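Local coordinates for protein ARF-like GTPase (PDB 4M9Q) that belongs to the ARF-like small GTPases of the P-loop family and binds phosphoaminophosphonic acid-guanylate ester together with a magnesium ion, at residues 3-9 / 47-53; 102-106 / 179-183; 109-115 / 140-146. All blocks are in the same frame, centred on the assembly; numbering follows the deposited sequence. Where two conformers were deposited one is given.

Interaction 1: residues 3-9 / 47-53; sequences RKITIAL and KYKIEVF. With SO4 (sulfate ion), chain F.
The central beta sheet of the small-GTPase fold contains this parallel pair, strand 3-9 beside strand 48-53, in which Ile5 faces Ile50, Thr6 faces Glu51 and Ile7 faces Val52. Six backbone bonds make the ladder. Arg3, Ile5, Ile7 and Leu9 turn their backbone polar groups to Lys49, Glu51 and Phe53; a typical rung is Ile7 N to Glu51 O, at 2.8 Å. The alternate residues look outward, so Thr6 and Ala8 bond to the strand 74-80 side, and Ile50 and Val52 to strand 38-45.

One face carries Ile5, Ile7, Tyr48, Ile50 and Val52. Branched aliphatic chains suit this buried layer, where helices 157-190 and 17-24 lie against it. CD1 of Ile7 touches CG2 of Ile50, whereas CG1 of Ile5 rests 3.7 Å from CD2 of the Tyr48 ring.

The other face, with Lys4, Thr6, Glu51 and Phe53, is more polar. Glu51, its chain extended and CG anti to the backbone N (chi1 -161°), runs alongside Thr6. Its OE2 makes a salt bridge with Lys4 NZ at 3.5 Å, and its OE1 takes a weak bond from Thr6 OG1. The methyl CG2 of Thr6 meets the Phe53 ring in plane, 3.5 Å from CE1.

At the N-terminal end of the pair Tyr48 is amphipathic: CB of Arg3 packs against its ring, and its hydroxyl, hydrogen-bonded to Asp170, lies over one face of the Arg3 guanidinium, toward its rim, the guanidinium and ring planes being 53° apart. Close by, a sulfate ion, probably from the crystallisation liquor, lies near the Lys47 chain. Its O1 accepts from Lys47 N at 2.9 Å and stands at the edge of the Tyr48 ring, 3.4 Å from CD1.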
loop_
_atom_site.group_PDB
_atom_site.type_symbol
_atom_site.label_atom_id
_atom_site.label_comp_id
_atom_site.label_asym_id
_atom_site.label_seq_id
_atom_site.Cartn_x
_atom_site.Cartn_y
_atom_site.Cartn_z
ATOM N N ARG A 3 14.376 6.938 -12.600
ATOM C CA ARG A 3 12.957 7.055 -12.617
ATOM C C ARG A 3 12.410 6.929 -11.229
ATOM O O ARG A 3 12.961 6.179 -10.433
ATOM C CB ARG A 3 12.393 5.883 -13.378
ATOM C CG ARG A 3 13.346 5.182 -14.316
ATOM C CD ARG A 3 13.039 5.520 -15.751
ATOM N NE ARG A 3 13.150 4.352 -16.636
ATOM C CZ ARG A 3 12.127 3.778 -17.274
ATOM N NH1 ARG A 3 10.895 4.238 -17.137
ATOM N NH2 ARG A 3 12.338 2.737 -18.059
ATOM N N LYS A 4 11.290 7.615 -10.979
ATOM C CA LYS A 4 10.648 7.663 -9.669
ATOM C C LYS A 4 9.253 7.079 -9.762
ATOM O O LYS A 4 8.488 7.469 -10.631
ATOM C CB LYS A 4 10.560 9.106 -9.176
ATOM C CG LYS A 4 9.736 9.284 -7.873
ATOM C CD LYS A 4 10.555 9.771 -6.673
ATOM C CE LYS A 4 9.944 11.056 -6.096
ATOM N NZ LYS A 4 10.694 11.641 -4.945
ATOM N N ILE A 5 8.951 6.131 -8.875
ATOM C CA ILE A 5 7.605 5.594 -8.631
ATOM C C ILE A 5 7.150 6.149 -7.303
ATOM O O ILE A 5 7.948 6.242 -6.397
ATOM C CB ILE A 5 7.638 4.066 -8.368
ATOM C CG1 ILE A 5 7.720 3.278 -9.651
ATOM C CG2 ILE A 5 6.352 3.537 -7.754
ATOM C CD1 ILE A 5 7.349 1.849 -9.367
ATOM N N THR A 6 5.864 6.412 -7.133
ATOM C CA THR A 6 5.344 6.791 -5.853
ATOM C C THR A 6 4.285 5.731 -5.479
ATOM O O THR A 6 3.501 5.286 -6.334
ATOM C CB THR A 6 4.729 8.205 -5.921
ATOM O OG1 THR A 6 5.732 9.126 -6.350
ATOM C CG2 THR A 6 4.165 8.676 -4.562
ATOM N N ILE A 7 4.271 5.347 -4.208
ATOM C CA ILE A 7 3.410 4.310 -3.728
ATOM C C ILE A 7 2.753 4.771 -2.452
ATOM O O ILE A 7 3.407 5.392 -1.626
ATOM C CB ILE A 7 4.243 3.085 -3.403
ATOM C CG1 ILE A 7 4.617 2.352 -4.655
ATOM C CG2 ILE A 7 3.502 2.089 -2.567
ATOM C CD1 ILE A 7 5.680 1.326 -4.292
ATOM N N ALA A 8 1.466 4.473 -2.287
ATOM C CA ALA A 8 0.764 4.750 -0.999
ATOM C C ALA A 8 0.620 3.464 -0.292
ATOM O O ALA A 8 0.215 2.481 -0.869
ATOM C CB ALA A 8 -0.618 5.347 -1.230
ATOM N N LEU A 9 0.926 3.463 0.994
ATOM C CA LEU A 9 0.834 2.246 1.849
ATOM C C LEU A 9 -0.453 2.404 2.633
ATOM O O LEU A 9 -0.551 3.273 3.493
ATOM C CB LEU A 9 2.056 2.220 2.757
ATOM C CG LEU A 9 2.600 1.035 3.543
ATOM C CD1 LEU A 9 2.427 -0.290 2.821
ATOM C CD2 LEU A 9 4.057 1.294 3.920
ATOM N N LYS A 47 15.623 -0.416 -10.890
ATOM C CA LYS A 47 15.925 0.753 -11.681
ATOM C C LYS A 47 15.102 1.942 -11.196
ATOM O O LYS A 47 15.143 2.989 -11.761
ATOM C CB LYS A 47 15.503 0.363 -13.086
ATOM C CG LYS A 47 15.673 1.336 -14.196
ATOM C CD LYS A 47 14.641 1.046 -15.282
ATOM C CE LYS A 47 14.672 -0.404 -15.744
ATOM N NZ LYS A 47 13.744 -0.660 -16.885
ATOM N N TYR A 48 14.373 1.766 -10.100
ATOM C CA TYR A 48 13.466 2.798 -9.592
ATOM C C TYR A 48 13.783 3.332 -8.195
ATOM O O TYR A 48 14.202 2.608 -7.304
ATOM C CB TYR A 48 12.074 2.213 -9.552
ATOM C CG TYR A 48 11.497 1.987 -10.902
ATOM C CD1 TYR A 48 11.643 0.785 -11.541
ATOM C CD2 TYR A 48 10.866 3.007 -11.570
ATOM C CE1 TYR A 48 11.142 0.587 -12.816
ATOM C CE2 TYR A 48 10.381 2.827 -12.844
ATOM C CZ TYR A 48 10.511 1.610 -13.447
ATOM O OH TYR A 48 10.059 1.405 -14.715
ATOM N N LYS A 49 13.586 4.625 -8.047
ATOM C CA LYS A 49 13.573 5.280 -6.755
ATOM C C LYS A 49 12.098 5.250 -6.381
ATOM O O LYS A 49 11.284 5.661 -7.178
ATOM C CB LYS A 49 14.098 6.714 -6.890
ATOM C CG LYS A 49 14.676 7.289 -5.604
ATOM C CD LYS A 49 15.246 8.716 -5.793
ATOM C CE LYS A 49 15.265 9.483 -4.462
ATOM N NZ LYS A 49 15.693 10.910 -4.532
ATOM N N ILE A 50 11.749 4.720 -5.216
ATOM C CA ILE A 50 10.341 4.562 -4.815
ATOM C C ILE A 50 10.073 5.411 -3.588
ATOM O O ILE A 50 10.668 5.191 -2.537
ATOM C CB ILE A 50 10.021 3.079 -4.533
ATOM C CG1 ILE A 50 10.242 2.259 -5.824
ATOM C CG2 ILE A 50 8.584 2.917 -4.156
ATOM C CD1 ILE A 50 10.719 0.883 -5.576
ATOM N N GLU A 51 9.205 6.402 -3.753
ATOM C CA GLU A 51 8.679 7.188 -2.676
ATOM C C GLU A 51 7.472 6.472 -2.062
ATOM O O GLU A 51 6.481 6.214 -2.770
ATOM C CB GLU A 51 8.264 8.514 -3.230
ATOM C CG GLU A 51 8.108 9.609 -2.187
ATOM C CD GLU A 51 7.813 10.993 -2.825
ATOM O OE1 GLU A 51 7.029 11.116 -3.823
ATOM O OE2 GLU A 51 8.389 11.985 -2.330
ATOM N N VAL A 52 7.566 6.132 -0.770
ATOM C CA VAL A 52 6.484 5.466 -0.077
ATOM C C VAL A 52 5.801 6.348 0.963
ATOM O O VAL A 52 6.429 6.836 1.858
ATOM C CB VAL A 52 6.972 4.205 0.637
ATOM C CG1 VAL A 52 5.790 3.393 1.113
ATOM C CG2 VAL A 52 7.828 3.387 -0.304
ATOM N N PHE A 53 4.502 6.543 0.826
ATOM C CA PHE A 53 3.702 7.289 1.799
ATOM C C PHE A 53 2.912 6.315 2.705
ATOM O O PHE A 53 2.031 5.618 2.251
ATOM C CB PHE A 53 2.768 8.204 1.066
ATOM C CG PHE A 53 3.462 9.365 0.415
ATOM C CD1 PHE A 53 3.606 9.436 -0.969
ATOM C CD2 PHE A 53 3.950 10.421 1.190
ATOM C CE1 PHE A 53 4.203 10.525 -1.558
ATOM C CE2 PHE A 53 4.595 11.510 0.585
ATOM C CZ PHE A 53 4.724 11.558 -0.797
HETATM S S SO4 F . 13.174 -3.172 -12.869
HETATM O O1 SO4 F . 13.496 -2.049 -11.963
HETATM O O2 SO4 F . 14.218 -4.220 -12.691
HETATM O O3 SO4 F . 11.801 -3.692 -12.578
HETATM O O4 SO4 F . 13.215 -2.704 -14.276
#

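Interaction 2: residues 102-106 / 179-183; sequences FMRDK and RVQTE
Lys106 NZ is gripped by Glu183 OE1 at 2.6 Å, by Phe102 O at 2.8 Å, and also by Val72 O. Lys106 is one arm of a salt-bridge network that ties the loop before strand 108-113 to the long helix 157-190; Glu183 is its middle, with one oxygen for Lys106 and the other for Arg179. A buried ammonium group needs several acceptors, and here one carboxylate and two carbonyls supply them. Lys106 is fully extended beyond CG; the lysine and glutamate chains approach from opposite directions, and NZ settles on the syn side of OE1, somewhat out of the carboxylate plane. Glu183 was modelled in two conformers, and these contacts describe one of them.

The loop is shaped by a type II beta turn from Met103 to Lys106, closed by Lys106 N to Met103 O; Asp105 occupies its third position with a positive phi of 62°. On the helix, Arg179 and Glu183 are one turn apart, which lets Arg179 NH1 form a salt bridge with Glu183 OE2 at 3.4 Å. That oxygen also lies beside Phe102, 3.3 Å from its CD2; the two side chains run past one another in opposite senses, ring and carboxylate planes 76° apart. The same Phe102 reaches Val187 further along the helix.

Arg179 bends at chi3 to bring its guanidinium over the turn. Arg104 NH1 comes above one face of it, 3.3 Å from Arg179 NE, a meeting of like charges at the surface that would probably be eased by solvent; the guanidinium planes stand 81° apart. The very short approach of Arg179 NH2 to Arg104 O is doubtful. Deeper in, the end of the lysine's methylene chain passes Val180, with Lys106 CE 4.1 Å from Val180 CG2.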
loop_
_atom_site.group_PDB
_atom_site.type_symbol
_atom_site.label_atom_id
_atom_site.label_comp_id
_atom_site.label_asym_id
_atom_site.label_seq_id
_atom_site.Cartn_x
_atom_site.Cartn_y
_atom_site.Cartn_z
ATOM N N PHE A 102 -8.896 8.050 -9.785
ATOM C CA PHE A 102 -7.464 8.059 -10.039
ATOM C C PHE A 102 -6.826 6.670 -9.859
ATOM O O PHE A 102 -5.601 6.526 -10.012
ATOM C CB PHE A 102 -6.777 9.078 -9.114
ATOM C CG PHE A 102 -7.276 10.500 -9.274
ATOM C CD1 PHE A 102 -7.859 11.177 -8.195
ATOM C CD2 PHE A 102 -7.158 11.154 -10.477
ATOM C CE1 PHE A 102 -8.316 12.476 -8.326
ATOM C CE2 PHE A 102 -7.623 12.459 -10.628
ATOM C CZ PHE A 102 -8.197 13.121 -9.550
ATOM N N MET A 103 -7.634 5.660 -9.520
ATOM C CA MET A 103 -7.106 4.336 -9.255
ATOM C C MET A 103 -7.145 3.431 -10.459
ATOM O O MET A 103 -6.498 2.403 -10.473
ATOM C CB MET A 103 -7.825 3.669 -8.090
ATOM C CG MET A 103 -7.125 3.756 -6.730
ATOM S SD MET A 103 -5.369 3.322 -6.710
ATOM C CE MET A 103 -4.882 4.934 -7.233
ATOM N N ARG A 104 -7.857 3.812 -11.493
ATOM C CA ARG A 104 -8.091 2.879 -12.588
ATOM C C ARG A 104 -6.753 2.385 -13.177
ATOM O O ARG A 104 -5.810 3.123 -13.258
ATOM C CB ARG A 104 -9.100 3.511 -13.578
ATOM C CG ARG A 104 -8.954 3.209 -15.060
ATOM C CD ARG A 104 -8.039 4.233 -15.725
ATOM N NE ARG A 104 -8.480 4.635 -17.058
ATOM C CZ ARG A 104 -7.849 5.520 -17.827
ATOM N NH1 ARG A 104 -6.749 6.120 -17.408
ATOM N NH2 ARG A 104 -8.339 5.813 -19.035
ATOM N N ASP A 105 -6.649 1.093 -13.463
ATOM C CA ASP A 105 -5.396 0.457 -13.981
ATOM C C ASP A 105 -4.126 0.466 -13.107
ATOM O O ASP A 105 -3.096 -0.000 -13.549
ATOM C CB ASP A 105 -5.033 1.022 -15.381
ATOM C CG ASP A 105 -6.096 0.680 -16.464
ATOM O OD1 ASP A 105 -6.730 -0.419 -16.409
ATOM O OD2 ASP A 105 -6.281 1.516 -17.379
ATOM N N LYS A 106 -4.171 0.991 -11.882
ATOM C CA LYS A 106 -2.998 0.977 -11.026
ATOM C C LYS A 106 -2.965 -0.326 -10.215
ATOM O O LYS A 106 -4.012 -0.823 -9.724
ATOM C CB LYS A 106 -3.004 2.167 -10.098
ATOM C CG LYS A 106 -2.743 3.483 -10.816
ATOM C CD LYS A 106 -2.858 4.674 -9.895
ATOM C CE LYS A 106 -2.686 6.008 -10.623
ATOM N NZ LYS A 106 -2.934 7.148 -9.690
ATOM N N ARG A 179 0.264 9.861 -17.229
ATOM C CA ARG A 179 -1.025 9.973 -16.586
ATOM C C ARG A 179 -0.843 10.401 -15.130
ATOM O O ARG A 179 -1.507 11.317 -14.683
ATOM C CB ARG A 179 -1.799 8.651 -16.674
ATOM C CG ARG A 179 -2.925 8.536 -15.642
ATOM C CD ARG A 179 -4.074 7.679 -16.128
ATOM N NE ARG A 179 -4.079 6.359 -15.504
ATOM C CZ ARG A 179 -4.650 6.062 -14.339
ATOM N NH1 ARG A 179 -5.258 6.984 -13.584
ATOM N NH2 ARG A 179 -4.599 4.817 -13.922
ATOM N N VAL A 180 0.051 9.762 -14.393
ATOM C CA VAL A 180 0.226 10.152 -12.999
ATOM C C VAL A 180 0.666 11.605 -12.937
ATOM O O VAL A 180 0.085 12.404 -12.207
ATOM C CB VAL A 180 1.206 9.242 -12.224
ATOM C CG1 VAL A 180 1.524 9.830 -10.842
ATOM C CG2 VAL A 180 0.625 7.834 -12.145
ATOM N N GLN A 181 1.675 11.952 -13.715
ATOM C CA GLN A 181 2.213 13.316 -13.670
ATOM C C GLN A 181 1.155 14.328 -14.000
ATOM O O GLN A 181 1.026 15.330 -13.324
ATOM C CB GLN A 181 3.439 13.456 -14.599
ATOM C CG GLN A 181 4.699 12.805 -14.015
ATOM C CD GLN A 181 5.097 13.403 -12.662
ATOM O OE1 GLN A 181 4.743 12.887 -11.600
ATOM N NE2 GLN A 181 5.814 14.515 -12.699
ATOM N N THR A 182 0.371 14.038 -15.025
ATOM C CA THR A 182 -0.675 14.959 -15.471
ATOM C C THR A 182 -1.797 15.054 -14.445
ATOM O O THR A 182 -2.179 16.163 -14.067
ATOM C CB THR A 182 -1.278 14.518 -16.822
ATOM O OG1 THR A 182 -0.221 14.171 -17.730
ATOM C CG2 THR A 182 -2.119 15.636 -17.438
ATOM N N GLU A 183 -2.319 13.886 -14.024
ATOM C CA GLU A 183 -3.390 13.776 -13.004
ATOM C C GLU A 183 -2.966 14.447 -11.697
ATOM O O GLU A 183 -3.714 15.251 -11.151
ATOM C CB GLU A 183 -3.838 12.303 -12.771
ATOM C CG GLU A 183 -2.897 11.462 -11.887
ATOM C CD GLU A 183 -3.321 9.992 -11.588
ATOM O OE1 GLU A 183 -2.451 9.156 -11.276
ATOM O OE2 GLU A 183 -4.512 9.646 -11.626
#

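Interaction 3: residues 109-115 / 140-146; sequences CIFANKQ and NVFPCTA. With GNP (phosphoaminophosphonic acid-guanylate ester), chain D.
This is a buried parallel strand pairing, 109-113 against 140-143, at one edge of the sheet, and its C-terminal loops build the base-binding end of the nucleotide pocket. Asn113, Lys114 and Gln115 begin the Asn-Lys-X-Asp motif of GTPases, whose Asp116 is hydrogen-bonded to the bound ligand; Thr145 and Ala146 belong to the second base-binding loop.

Three backbone bonds join the strands, Cys144 N to Ala112 O carries the ladder on past the end of 140-143, and Gln115 N adds a bond to Cys144 O. Ala112 O is held twice: Cys144 N and Gln115 NE2, both at 3.1 Å, reach it from opposite faces of its carbonyl plane. NE2 bonds as well to Ala121 O, so the amide holds the start of the following loop to the strand end at Ala112, while its CD packs on CB of Pro143.

A side chain ties the two loops together. Asn113 swings its amide away from its own N (chi1 -168°) and reaches across, and its OD1 accepts from Ala146 N at 3.0 Å, in the carbonyl plane. The other end of that amide, ND2, bonds to Ala15 O and comes within 3.3 Å of ligand N7. Ala146 N itself lies 3.1 Å from ligand O6; a small residue suits this tight corner. Lys114 runs its aliphatic chain along the base, CG 3.7 Å from C6, and carries NZ to a salt bridge with Asp80 and a weak bond to the ribose O4'.

On the face of Cys109, Phe111 and Phe142, two sulfurs lie oblique to rings: Cys109 SG is 3.7 Å from CD1 of Phe142, and SG of Cys144, just beyond the strand, packs by Phe111. That face lies under helix 157-190, through Leu165 and Leu158. Ala112 and Val141 look the other way, onto helix 123-129 of the beta-alpha-beta crossover, while strand 74-80 flanks 108-113 and leaves 139-143 outermost.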
loop_
_atom_site.group_PDB
_atom_site.type_symbol
_atom_site.label_atom_id
_atom_site.label_comp_id
_atom_site.label_asym_id
_atom_site.label_seq_id
_atom_site.Cartn_x
_atom_site.Cartn_y
_atom_site.Cartn_z
ATOM N N CYS A 109 -0.474 -4.278 -4.396
ATOM C CA CYS A 109 0.223 -5.350 -3.761
ATOM C C CYS A 109 -0.448 -5.521 -2.389
ATOM O O CYS A 109 -0.465 -4.616 -1.604
ATOM C CB CYS A 109 1.673 -4.977 -3.625
ATOM S SG CYS A 109 2.578 -6.113 -2.603
ATOM N N ILE A 110 -1.071 -6.659 -2.151
ATOM C CA ILE A 110 -1.803 -6.874 -0.944
ATOM C C ILE A 110 -0.959 -7.749 -0.050
ATOM O O ILE A 110 -0.587 -8.863 -0.430
ATOM C CB ILE A 110 -3.152 -7.560 -1.240
ATOM C CG1 ILE A 110 -3.984 -6.657 -2.177
ATOM C CG2 ILE A 110 -3.914 -7.845 0.062
ATOM C CD1 ILE A 110 -4.991 -7.361 -3.041
ATOM N N PHE A 111 -0.616 -7.250 1.129
ATOM C CA PHE A 111 0.144 -8.057 2.063
ATOM C C PHE A 111 -0.775 -8.652 3.108
ATOM O O PHE A 111 -1.452 -7.956 3.830
ATOM C CB PHE A 111 1.211 -7.220 2.732
ATOM C CG PHE A 111 2.418 -6.966 1.876
ATOM C CD1 PHE A 111 3.204 -7.982 1.510
ATOM C CD2 PHE A 111 2.788 -5.691 1.527
ATOM C CE1 PHE A 111 4.346 -7.763 0.755
ATOM C CE2 PHE A 111 3.941 -5.437 0.790
ATOM C CZ PHE A 111 4.711 -6.475 0.381
ATOM N N ALA A 112 -0.823 -9.965 3.165
ATOM C CA ALA A 112 -1.618 -10.659 4.187
ATOM C C ALA A 112 -0.706 -10.770 5.395
ATOM O O ALA A 112 -0.017 -11.773 5.566
ATOM C CB ALA A 112 -2.040 -12.055 3.713
ATOM N N ASN A 113 -0.690 -9.728 6.202
ATOM C CA ASN A 113 0.304 -9.580 7.266
ATOM C C ASN A 113 0.004 -10.391 8.551
ATOM O O ASN A 113 -1.096 -10.884 8.776
ATOM C CB ASN A 113 0.473 -8.100 7.587
ATOM C CG ASN A 113 1.669 -7.830 8.460
ATOM O OD1 ASN A 113 2.732 -8.475 8.320
ATOM N ND2 ASN A 113 1.514 -6.902 9.388
ATOM N N LYS A 114 1.023 -10.555 9.372
ATOM C CA LYS A 114 0.885 -11.185 10.715
ATOM C C LYS A 114 0.748 -12.711 10.629
ATOM O O LYS A 114 0.004 -13.304 11.376
ATOM C CB LYS A 114 -0.285 -10.556 11.487
ATOM C CG LYS A 114 -0.230 -9.008 11.574
ATOM C CD LYS A 114 -0.900 -8.485 12.848
ATOM C CE LYS A 114 -1.070 -6.987 12.866
ATOM N NZ LYS A 114 -1.968 -6.486 13.954
ATOM N N GLN A 115 1.504 -13.331 9.725
ATOM C CA GLN A 115 1.473 -14.767 9.525
ATOM C C GLN A 115 2.159 -15.544 10.633
ATOM O O GLN A 115 2.111 -16.765 10.632
ATOM C CB GLN A 115 2.089 -15.159 8.201
ATOM C CG GLN A 115 1.356 -14.651 6.963
ATOM C CD GLN A 115 0.060 -15.367 6.687
ATOM O OE1 GLN A 115 -0.005 -16.557 6.847
ATOM N NE2 GLN A 115 -0.949 -14.650 6.227
ATOM N N ASN A 140 -1.909 -8.841 -6.482
ATOM C CA ASN A 140 -1.368 -10.119 -6.053
ATOM C C ASN A 140 -1.314 -10.076 -4.553
ATOM O O ASN A 140 -1.095 -8.992 -3.990
ATOM C CB ASN A 140 0.045 -10.274 -6.619
ATOM C CG ASN A 140 0.484 -11.712 -6.753
ATOM O OD1 ASN A 140 -0.129 -12.639 -6.239
ATOM N ND2 ASN A 140 1.572 -11.902 -7.478
ATOM N N VAL A 141 -1.455 -11.224 -3.900
ATOM C CA VAL A 141 -1.509 -11.252 -2.448
ATOM C C VAL A 141 -0.320 -12.000 -1.957
ATOM O O VAL A 141 -0.039 -13.073 -2.454
ATOM C CB VAL A 141 -2.764 -11.997 -1.925
ATOM C CG1 VAL A 141 -2.720 -12.150 -0.396
ATOM C CG2 VAL A 141 -4.030 -11.287 -2.410
ATOM N N PHE A 142 0.360 -11.447 -0.969
ATOM C CA PHE A 142 1.575 -12.021 -0.450
ATOM C C PHE A 142 1.445 -12.110 1.046
ATOM O O PHE A 142 1.287 -11.104 1.711
ATOM C CB PHE A 142 2.744 -11.105 -0.734
ATOM C CG PHE A 142 2.997 -10.891 -2.193
ATOM C CD1 PHE A 142 2.453 -9.802 -2.849
ATOM C CD2 PHE A 142 3.816 -11.748 -2.893
ATOM C CE1 PHE A 142 2.699 -9.586 -4.179
ATOM C CE2 PHE A 142 4.048 -11.553 -4.233
ATOM C CZ PHE A 142 3.476 -10.480 -4.877
ATOM N N PRO A 143 1.493 -13.328 1.588
ATOM C CA PRO A 143 1.546 -13.442 3.009
ATOM C C PRO A 143 2.887 -12.985 3.547
ATOM O O PRO A 143 3.903 -13.228 2.913
ATOM C CB PRO A 143 1.355 -14.944 3.259
ATOM C CG PRO A 143 1.348 -15.608 1.946
ATOM C CD PRO A 143 1.404 -14.599 0.875
ATOM N N CYS A 144 2.917 -12.388 4.745
ATOM C CA CYS A 144 4.164 -11.894 5.285
ATOM C C CYS A 144 4.073 -11.688 6.774
ATOM O O CYS A 144 3.010 -11.832 7.400
ATOM C CB CYS A 144 4.534 -10.565 4.635
ATOM S SG CYS A 144 3.359 -9.282 5.077
ATOM N N THR A 145 5.225 -11.338 7.340
ATOM C CA THR A 145 5.374 -11.043 8.765
ATOM C C THR A 145 6.271 -9.833 8.890
ATOM O O THR A 145 7.484 -9.913 8.827
ATOM C CB THR A 145 5.990 -12.274 9.462
ATOM O OG1 THR A 145 5.130 -13.365 9.189
ATOM C CG2 THR A 145 6.130 -12.089 10.963
ATOM N N ALA A 146 5.641 -8.691 8.973
ATOM C CA ALA A 146 6.317 -7.412 9.020
ATOM C C ALA A 146 7.112 -7.342 10.321
ATOM O O ALA A 146 8.082 -6.618 10.388
ATOM C CB ALA A 146 5.283 -6.284 8.968
HETATM P PG GNP D . -2.075 2.831 11.855
HETATM O O1G GNP D . -0.702 3.689 11.876
HETATM O O2G GNP D . -2.649 2.705 10.401
HETATM O O3G GNP D . -3.012 3.458 12.904
HETATM N N3B GNP D . -1.649 1.232 12.244
HETATM P PB GNP D . -0.412 0.506 11.351
HETATM O O1B GNP D . 0.744 1.550 10.923
HETATM O O2B GNP D . -1.075 -0.160 10.178
HETATM O O3A GNP D . 0.089 -0.599 12.377
HETATM P PA GNP D . 1.538 -0.764 13.012
HETATM O O1A GNP D . 1.584 0.387 13.941
HETATM O O2A GNP D . 2.502 -0.941 11.892
HETATM O "O5'" GNP D . 1.302 -2.153 13.764
HETATM C "C5'" GNP D . 0.139 -2.311 14.612
HETATM C "C4'" GNP D . 0.425 -3.345 15.734
HETATM O "O4'" GNP D . 0.662 -4.599 15.077
HETATM C "C3'" GNP D . 1.725 -3.106 16.487
HETATM O "O3'" GNP D . 1.750 -3.748 17.761
HETATM C "C2'" GNP D . 2.738 -3.868 15.703
HETATM O "O2'" GNP D . 3.865 -4.268 16.426
HETATM C "C1'" GNP D . 1.955 -5.098 15.367
HETATM N N9 GNP D . 2.447 -5.883 14.232
HETATM C C8 GNP D . 2.765 -5.384 13.039
HETATM N N7 GNP D . 3.115 -6.366 12.195
HETATM C C5 GNP D . 3.040 -7.519 12.868
HETATM C C6 GNP D . 3.318 -8.924 12.522
HETATM O O6 GNP D . 3.723 -9.254 11.392
HETATM N N1 GNP D . 3.105 -9.824 13.457
HETATM C C2 GNP D . 2.657 -9.503 14.712
HETATM N N2 GNP D . 2.501 -10.509 15.575
HETATM N N3 GNP D . 2.381 -8.234 15.112
HETATM C C4 GNP D . 2.594 -7.207 14.222
#

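Interactions 1 and 3 are parallel ladders in the same sheet, about 19 Å apart between centres, with strand 74-80 lying between their two pairs. Interaction 3 is the more deeply buried, and its loops serve the ligand; interaction 1 has a buried aliphatic face but a charged, solvent-exposed end and a polar opposite face. Interaction 2 lies outside the sheet and works through side-chain charges, with a loop and a helix in place of strand pairing. Helix 157-190 is common to all three: it covers a face of both ladders, then its later part supplies residues 179-183. The 102-106 loop leads almost directly into the strand of interaction 3, although the two contact centres are about 25 Å apart.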